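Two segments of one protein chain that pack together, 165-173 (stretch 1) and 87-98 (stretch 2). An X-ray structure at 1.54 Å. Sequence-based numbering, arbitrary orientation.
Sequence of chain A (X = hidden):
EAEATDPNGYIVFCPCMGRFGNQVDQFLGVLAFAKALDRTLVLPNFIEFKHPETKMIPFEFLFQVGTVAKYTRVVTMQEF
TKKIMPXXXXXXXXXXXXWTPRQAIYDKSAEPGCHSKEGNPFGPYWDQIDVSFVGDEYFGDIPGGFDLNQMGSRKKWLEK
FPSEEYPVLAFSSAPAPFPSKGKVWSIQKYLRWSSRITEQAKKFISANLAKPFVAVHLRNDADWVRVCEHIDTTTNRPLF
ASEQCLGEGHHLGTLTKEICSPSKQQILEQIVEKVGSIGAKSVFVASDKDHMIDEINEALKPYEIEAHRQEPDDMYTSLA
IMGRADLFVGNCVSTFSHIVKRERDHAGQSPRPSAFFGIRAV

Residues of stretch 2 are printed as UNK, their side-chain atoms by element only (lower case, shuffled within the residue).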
ATOM      1  N   GLU A 165      18.381   4.059  17.623  1.00 36.70           N
ATOM      2  CA  GLU A 165      18.514   4.450  16.221  1.00 35.39           C
ATOM      3  C   GLU A 165      17.204   4.987  15.647  1.00 33.41           C
ATOM      4  O   GLU A 165      17.229   5.857  14.758  1.00 32.79           O
ATOM      5  CB  GLU A 165      19.023   3.287  15.365  1.00 35.75           C
ATOM      6  CG  GLU A 165      19.248   3.626  13.871  1.00 35.43           C
ATOM      7  CD  GLU A 165      20.289   4.728  13.623  1.00 37.53           C
ATOM      8  OE1 GLU A 165      21.274   4.822  14.389  1.00 39.31           O
ATOM      9  OE2 GLU A 165      20.117   5.508  12.657  1.00 36.91           O
ATOM     10  N   TYR A 166      16.075   4.476  16.160  1.00 31.95           N
ATOM     11  CA  TYR A 166      14.729   4.846  15.672  1.00 29.82           C
ATOM     12  C   TYR A 166      13.870   5.459  16.779  1.00 28.46           C
ATOM     13  O   TYR A 166      12.904   4.837  17.258  1.00 27.99           O
ATOM     14  CB  TYR A 166      14.010   3.647  15.045  1.00 29.46           C
ATOM     15  CG  TYR A 166      14.789   3.007  13.933  1.00 29.53           C
ATOM     16  CD1 TYR A 166      14.791   3.567  12.658  1.00 27.34           C
ATOM     17  CD2 TYR A 166      15.538   1.850  14.157  1.00 30.21           C
ATOM     18  CE1 TYR A 166      15.521   3.002  11.630  1.00 29.02           C
ATOM     19  CE2 TYR A 166      16.265   1.267  13.133  1.00 30.51           C
ATOM     20  CZ  TYR A 166      16.248   1.841  11.869  1.00 29.01           C
ATOM     21  OH  TYR A 166      16.983   1.264  10.863  1.00 29.15           O
ATOM     22  N   PRO A 167      14.209   6.692  17.191  1.00 28.40           N
ATOM     23  CA  PRO A 167      13.475   7.337  18.271  1.00 27.05           C
ATOM     24  C   PRO A 167      12.036   7.660  17.871  1.00 25.30           C
ATOM     25  O   PRO A 167      11.163   7.752  18.742  1.00 24.75           O
ATOM     26  CB  PRO A 167      14.266   8.628  18.518  1.00 27.79           C
ATOM     27  CG  PRO A 167      15.083   8.837  17.296  1.00 28.15           C
ATOM     28  CD  PRO A 167      15.382   7.484  16.768  1.00 28.73           C
ATOM     29  N   VAL A 168      11.812   7.844  16.573  1.00 23.21           N
ATOM     30  CA  VAL A 168      10.489   8.228  16.067  1.00 21.92           C
ATOM     31  C   VAL A 168      10.119   7.368  14.865  1.00 21.51           C
ATOM     32  O   VAL A 168      10.803   7.393  13.847  1.00 22.15           O
ATOM     33  CB  VAL A 168      10.403   9.735  15.673  1.00 20.30           C
ATOM     34  CG1 VAL A 168       8.992  10.045  15.089  1.00 20.51           C
ATOM     35  CG2 VAL A 168      10.709  10.651  16.864  1.00 22.41           C
ATOM     36  N   LEU A 169       9.024   6.614  14.963  1.00 21.32           N
ATOM     37  CA  LEU A 169       8.488   5.926  13.803  1.00 21.70           C
ATOM     38  C   LEU A 169       7.486   6.872  13.169  1.00 20.87           C
ATOM     39  O   LEU A 169       6.538   7.292  13.834  1.00 20.65           O
ATOM     40  CB  LEU A 169       7.784   4.620  14.209  1.00 21.91           C
ATOM     41  CG  LEU A 169       8.492   3.293  14.498  1.00 26.80           C
ATOM     42  CD1 LEU A 169      10.002   3.388  14.800  1.00 25.61           C
ATOM     43  CD2 LEU A 169       7.779   2.517  15.580  1.00 24.40           C
ATOM     44  N   ALA A 170       7.686   7.219  11.904  1.00 19.89           N
ATOM     45  CA  ALA A 170       6.825   8.180  11.216  1.00 19.35           C
ATOM     46  C   ALA A 170       6.113   7.545  10.038  1.00 19.37           C
ATOM     47  O   ALA A 170       6.753   7.055   9.127  1.00 19.26           O
ATOM     48  CB  ALA A 170       7.637   9.387  10.759  1.00 19.56           C
ATOM     49  N   PHE A 171       4.782   7.567  10.058  1.00 18.29           N
ATOM     50  CA  PHE A 171       3.955   6.898   9.048  1.00 19.14           C
ATOM     51  C   PHE A 171       3.125   7.915   8.247  1.00 20.36           C
ATOM     52  O   PHE A 171       2.339   8.677   8.827  1.00 20.28           O
ATOM     53  CB  PHE A 171       2.984   5.929   9.733  1.00 18.34           C
ATOM     54  CG  PHE A 171       3.633   4.862  10.575  1.00 17.64           C
ATOM     55  CD1 PHE A 171       3.921   5.087  11.932  1.00 19.12           C
ATOM     56  CD2 PHE A 171       3.885   3.591  10.045  1.00 18.89           C
ATOM     57  CE1 PHE A 171       4.477   4.094  12.716  1.00 21.01           C
ATOM     58  CE2 PHE A 171       4.436   2.602  10.830  1.00 18.45           C
ATOM     59  CZ  PHE A 171       4.758   2.840  12.151  1.00 21.18           C
ATOM     60  N   SER A 172       3.264   7.936   6.926  1.00 22.60           N
ATOM     61  CA  SER A 172       2.428   8.847   6.141  1.00 24.19           C
ATOM     62  C   SER A 172       1.031   8.283   5.939  1.00 23.86           C
ATOM     63  O   SER A 172       0.088   9.029   5.661  1.00 25.85           O
ATOM     64  CB  SER A 172       3.057   9.235   4.801  1.00 24.92           C
ATOM     65  OG  SER A 172       2.720  10.583   4.478  1.00 25.24           O
ATOM     66  N   SER A 173       0.891   6.974   6.116  1.00 23.31           N
ATOM     67  CA  SER A 173      -0.425   6.367   6.200  1.00 23.56           C
ATOM     68  C   SER A 173      -0.614   5.742   7.571  1.00 22.10           C
ATOM     69  O   SER A 173       0.265   5.051   8.070  1.00 22.98           O
ATOM     70  CB  SER A 173      -0.607   5.314   5.119  1.00 24.10           C
ATOM     71  OG  SER A 173      -0.844   5.942   3.876  1.00 27.13           O
ATOM     72  N   UNK A  87      15.827  17.802  19.344  1.00 27.92           N
ATOM     73  CA  UNK A  87      16.930  16.960  19.857  1.00 28.48           C
ATOM     74  C   UNK A  87      16.729  15.453  19.680  1.00 28.14           C
ATOM     75  O   UNK A  87      17.691  14.705  19.500  1.00 28.97           O
ATOM     76  c   UNK A  87      17.229  17.212  21.366  1.00 29.03           C
ATOM     77  c   UNK A  87      17.716  18.639  21.620  1.00 29.10           C
ATOM     78  o   UNK A  87      16.052  16.960  22.133  1.00 30.95           O
ATOM     79  N   UNK A  88      15.480  14.997  19.768  1.00 27.64           N
ATOM     80  CA  UNK A  88      15.198  13.563  19.653  1.00 27.98           C
ATOM     81  C   UNK A  88      15.161  13.083  18.194  1.00 27.18           C
ATOM     82  O   UNK A  88      15.468  11.939  17.919  1.00 27.66           O
ATOM     83  c   UNK A  88      13.449  11.741  20.099  1.00 28.14           C
ATOM     84  c   UNK A  88      13.874  13.194  20.391  1.00 27.14           C
ATOM     85  c   UNK A  88      14.018  13.421  21.883  1.00 28.57           C
ATOM     86  N   UNK A  89      14.785  13.961  17.264  1.00 27.32           N
ATOM     87  CA  UNK A  89      14.521  13.544  15.892  1.00 26.65           C
ATOM     88  C   UNK A  89      14.862  14.621  14.855  1.00 27.38           C
ATOM     89  O   UNK A  89      13.987  15.150  14.158  1.00 26.89           O
ATOM     90  c   UNK A  89      10.520  13.730  13.768  1.00 23.64           C
ATOM     91  n   UNK A  89      12.489  10.881  12.931  1.00 23.85           N
ATOM     92  c   UNK A  89       9.522  13.735  12.771  1.00 22.33           C
ATOM     93  c   UNK A  89      11.442  11.744  12.728  1.00 23.04           C
ATOM     94  c   UNK A  89      12.637  12.420  14.565  1.00 24.32           C
ATOM     95  c   UNK A  89       9.508  12.752  11.767  1.00 21.15           C
ATOM     96  c   UNK A  89      10.450  11.747  11.734  1.00 21.39           C
ATOM     97  c   UNK A  89      13.201  11.289  14.041  1.00 25.15           C
ATOM     98  c   UNK A  89      13.051  13.157  15.795  1.00 25.54           C
ATOM     99  c   UNK A  89      11.492  12.718  13.747  1.00 22.73           C
ATOM    100  N   UNK A  90      16.145  14.968  14.759  1.00 28.55           N
ATOM    101  CA  UNK A  90      16.571  16.062  13.882  1.00 29.30           C
ATOM    102  C   UNK A  90      16.416  15.680  12.403  1.00 29.19           C
ATOM    103  O   UNK A  90      16.290  14.485  12.099  1.00 28.69           O
ATOM    104  c   UNK A  90      17.273  14.360  15.492  1.00 29.27           C
ATOM    105  c   UNK A  90      18.045  16.242  14.257  1.00 30.27           C
ATOM    106  c   UNK A  90      18.462  14.908  14.787  1.00 30.05           C
ATOM    107  N   UNK A  91      16.392  16.682  11.493  1.00 29.68           N
ATOM    108  CA  UNK A  91      16.164  16.384  10.073  1.00 29.74           C
ATOM    109  C   UNK A  91      16.884  15.145   9.522  1.00 30.52           C
ATOM    110  O   UNK A  91      16.267  14.365   8.785  1.00 29.11           O
ATOM    111  c   UNK A  91      16.293  18.762  10.375  1.00 31.03           C
ATOM    112  c   UNK A  91      16.265  18.131  11.758  1.00 30.20           C
ATOM    113  c   UNK A  91      16.634  17.660   9.379  1.00 30.14           C
ATOM    114  N   UNK A  92      18.151  14.950   9.898  1.00 32.11           N
ATOM    115  CA  UNK A  92      18.958  13.831   9.370  1.00 33.15           C
ATOM    116  C   UNK A  92      18.423  12.425   9.664  1.00 32.61           C
ATOM    117  O   UNK A  92      18.734  11.490   8.930  1.00 32.56           O
ATOM    118  c   UNK A  92      21.324  12.705   9.707  1.00 38.55           C
ATOM    119  o   UNK A  92      21.374  10.598  10.858  1.00 43.49           O
ATOM    120  c   UNK A  92      20.443  13.973   9.792  1.00 34.78           C
ATOM    121  o   UNK A  92      21.210  12.408  12.098  1.00 42.39           O
ATOM    122  c   UNK A  92      21.297  11.846  10.983  1.00 41.30           C
ATOM    123  N   UNK A  93      17.627  12.255  10.718  1.00 31.86           N
ATOM    124  CA  UNK A  93      17.161  10.905  11.029  1.00 31.70           C
ATOM    125  C   UNK A  93      15.666  10.748  10.812  1.00 29.53           C
ATOM    126  O   UNK A  93      15.044   9.811  11.327  1.00 29.54           O
ATOM    127  n   UNK A  93      19.517  11.016  16.489  1.00 43.96           N
ATOM    128  c   UNK A  93      17.517  10.630  14.954  1.00 39.39           C
ATOM    129  c   UNK A  93      19.023  10.915  15.075  1.00 41.91           C
ATOM    130  c   UNK A  93      17.599  10.435  12.426  1.00 33.04           C
ATOM    131  c   UNK A  93      16.935  11.114  13.607  1.00 34.82           C
ATOM    132  N   UNK A  94      15.109  11.669  10.033  1.00 28.24           N
ATOM    133  CA  UNK A  94      13.680  11.635   9.713  1.00 25.99           C
ATOM    134  C   UNK A  94      13.421  10.673   8.557  1.00 25.82           C
ATOM    135  O   UNK A  94      13.460  11.050   7.378  1.00 25.68           O
ATOM    136  c   UNK A  94      12.783  17.312  12.037  1.00 23.25           C
ATOM    137  n   UNK A  94      12.245  18.064  11.084  1.00 25.44           N
ATOM    138  n   UNK A  94      13.021  16.020  11.831  1.00 22.86           N
ATOM    139  c   UNK A  94      12.722  15.296  10.593  1.00 23.65           C
ATOM    140  c   UNK A  94      13.144  13.041   9.451  1.00 25.77           C
ATOM    141  c   UNK A  94      13.300  13.916  10.704  1.00 24.91           C
ATOM    142  n   UNK A  94      13.096  17.854  13.208  1.00 23.53           N
ATOM    143  N   UNK A  95      13.165   9.421   8.933  1.00 25.06           N
ATOM    144  CA  UNK A  95      12.831   8.357   7.988  1.00 25.60           C
ATOM    145  C   UNK A  95      11.321   8.138   7.894  1.00 24.81           C
ATOM    146  O   UNK A  95      10.593   8.234   8.898  1.00 24.39           O
ATOM    147  c   UNK A  95      15.704   5.786   8.018  1.00 35.21           C
ATOM    148  c   UNK A  95      15.110   7.151   8.315  1.00 29.62           C
ATOM    149  c   UNK A  95      13.560   7.063   8.377  1.00 25.93           C
ATOM    150  n   UNK A  95      18.087   6.242   8.628  1.00 40.44           N
ATOM    151  c   UNK A  95      17.151   5.848   7.535  1.00 38.73           C
ATOM    152  N   UNK A  96      10.847   7.885   6.675  1.00 24.66           N
ATOM    153  CA  UNK A  96       9.449   7.538   6.453  1.00 24.39           C
ATOM    154  C   UNK A  96       9.292   6.030   6.558  1.00 24.62           C
ATOM    155  O   UNK A  96      10.137   5.269   6.063  1.00 25.06           O
ATOM    156  c   UNK A  96       9.003   8.010   5.092  1.00 24.41           C
ATOM    157  N   UNK A  97       8.205   5.611   7.189  1.00 24.32           N
ATOM    158  CA  UNK A  97       7.905   4.200   7.378  1.00 24.60           C
ATOM    159  C   UNK A  97       6.728   3.827   6.515  1.00 25.11           C
ATOM    160  O   UNK A  97       5.700   4.510   6.517  1.00 24.78           O
ATOM    161  c   UNK A  97       9.215   2.613  10.297  1.00 22.05           C
ATOM    162  c   UNK A  97       9.598   4.962   9.925  1.00 22.62           C
ATOM    163  c   UNK A  97      11.111   3.712  11.312  1.00 23.93           C
ATOM    164  c   UNK A  97       7.601   3.888   8.847  1.00 24.26           C
ATOM    165  c   UNK A  97      10.731   4.912  10.720  1.00 24.06           C
ATOM    166  c   UNK A  97       8.818   3.823   9.714  1.00 23.85           C
ATOM    167  c   UNK A  97      10.356   2.567  11.112  1.00 23.63           C
ATOM    168  N   UNK A  98       6.879   2.729   5.775  1.00 26.64           N
ATOM    169  CA  UNK A  98       5.776   2.198   4.987  1.00 27.25           C
ATOM    170  C   UNK A  98       5.879   0.676   4.841  1.00 28.03           C
ATOM    171  O   UNK A  98       6.873   0.076   5.244  1.00 28.43           O
ATOM    172  c   UNK A  98       5.711   2.892   3.628  1.00 27.77           C
ATOM    173  s   UNK A  98       7.118   2.531   2.597  1.00 28.36           S
TER
HETATM  174  O   HOH W   1      11.719   8.458  11.440  1.00 22.88           O
HETATM  175  O   HOH W   2      15.780   7.382  12.474  1.00 40.72           O
HETATM  176  O   HOH W   3       5.603   6.999   5.717  1.00 28.77           O
HETATM  177  O   HOH W   4       2.953   4.648   6.047  1.00 28.86           O

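Position 87 has one carbon carrying an oxygen and a carbon, a beta-branched hydroxyl side chain out of reach of stretch 1: Thr-87. Position 88 has three carbons, one carrying the other two, and its backbone O lies 3.2 Å from Pro-167 CG; it is Val-88, and its CG1 sits 3.6 Å from Pro-167 CB.

Position 89, the first to leave helical geometry, carries one carbon and then fused five- and six-membered rings holding eight carbons and one nitrogen. The five-membered ring lies under Val-168, whose CB is 3.5 Å from its centroid and almost on the normal, and the rings also lie near Ala-170 CB. Only an indole fits: Trp-89. Ala-170 CB reaches Trp-89 CZ2 at 3.8 Å.

At 90 and again at 91, three carbons close a ring onto the backbone N. These are Pro-90 and Pro-91, neither touching stretch 1. Position 92 shows three carbons, the third bearing two oxygens, a carboxylate at the surface: Glu-92. Position 93 has four carbons in a row ending in nitrogen, packed on Pro-167. This is Lys-93; Lys-93 CD lies 3.8 Å from Pro-167 CG, and Lys-93 N closes the turn on Pro-90 O at 2.9 Å.

Position 94 has three carbons, a nitrogen, and a carbon with two more nitrogens, a guanidinium: Arg-94. It braces its own stretch, with NE 2.7 Å and NH2 3.0 Å from Trp-89 O, both hydrogen bonds. Position 95 again runs four carbons to a nitrogen, and its backbone O packs 3.7 Å from Ala-170 CB: Lys-95. Its NZ stays 4.6 Å from Glu-165 OE2, beyond a salt bridge.

Position 96 has a single carbon, and its backbone C lies 3.8 Å from Ala-170 O, hence Ala-96. Position 97 has one carbon and a six-carbon ring without oxygen, lying among Tyr-166, Leu-169 and Phe-171: Phe-97. Phe-97 CZ meets Leu-169 CD1 at 3.7 Å and Tyr-166 CD1 at 3.9 Å, and its ring edge turns toward the face of Phe-171, centroids 5.8 Å apart. Position 98 has one carbon and a sulfur, Cys-98, bonded covalently elsewhere in the structure.

The rule is two aromatic anchors joined by a turn. Trp-89 offers a face to Val-168, and Phe-97 has the largest covered area. One direct hydrogen bond, Phe-97 N to Ala-170 O at 2.8 Å, ties the backbones. Water adds polar links: water 1 accepts from Trp-89 NE1 and donates to Lys-95 O and Val-168 O, while waters 3 and 4 link Phe-97 O to Ser-172 N and Ser-173 N.

Stretch 2, residues 87-98: TVWPPEKRKAFC
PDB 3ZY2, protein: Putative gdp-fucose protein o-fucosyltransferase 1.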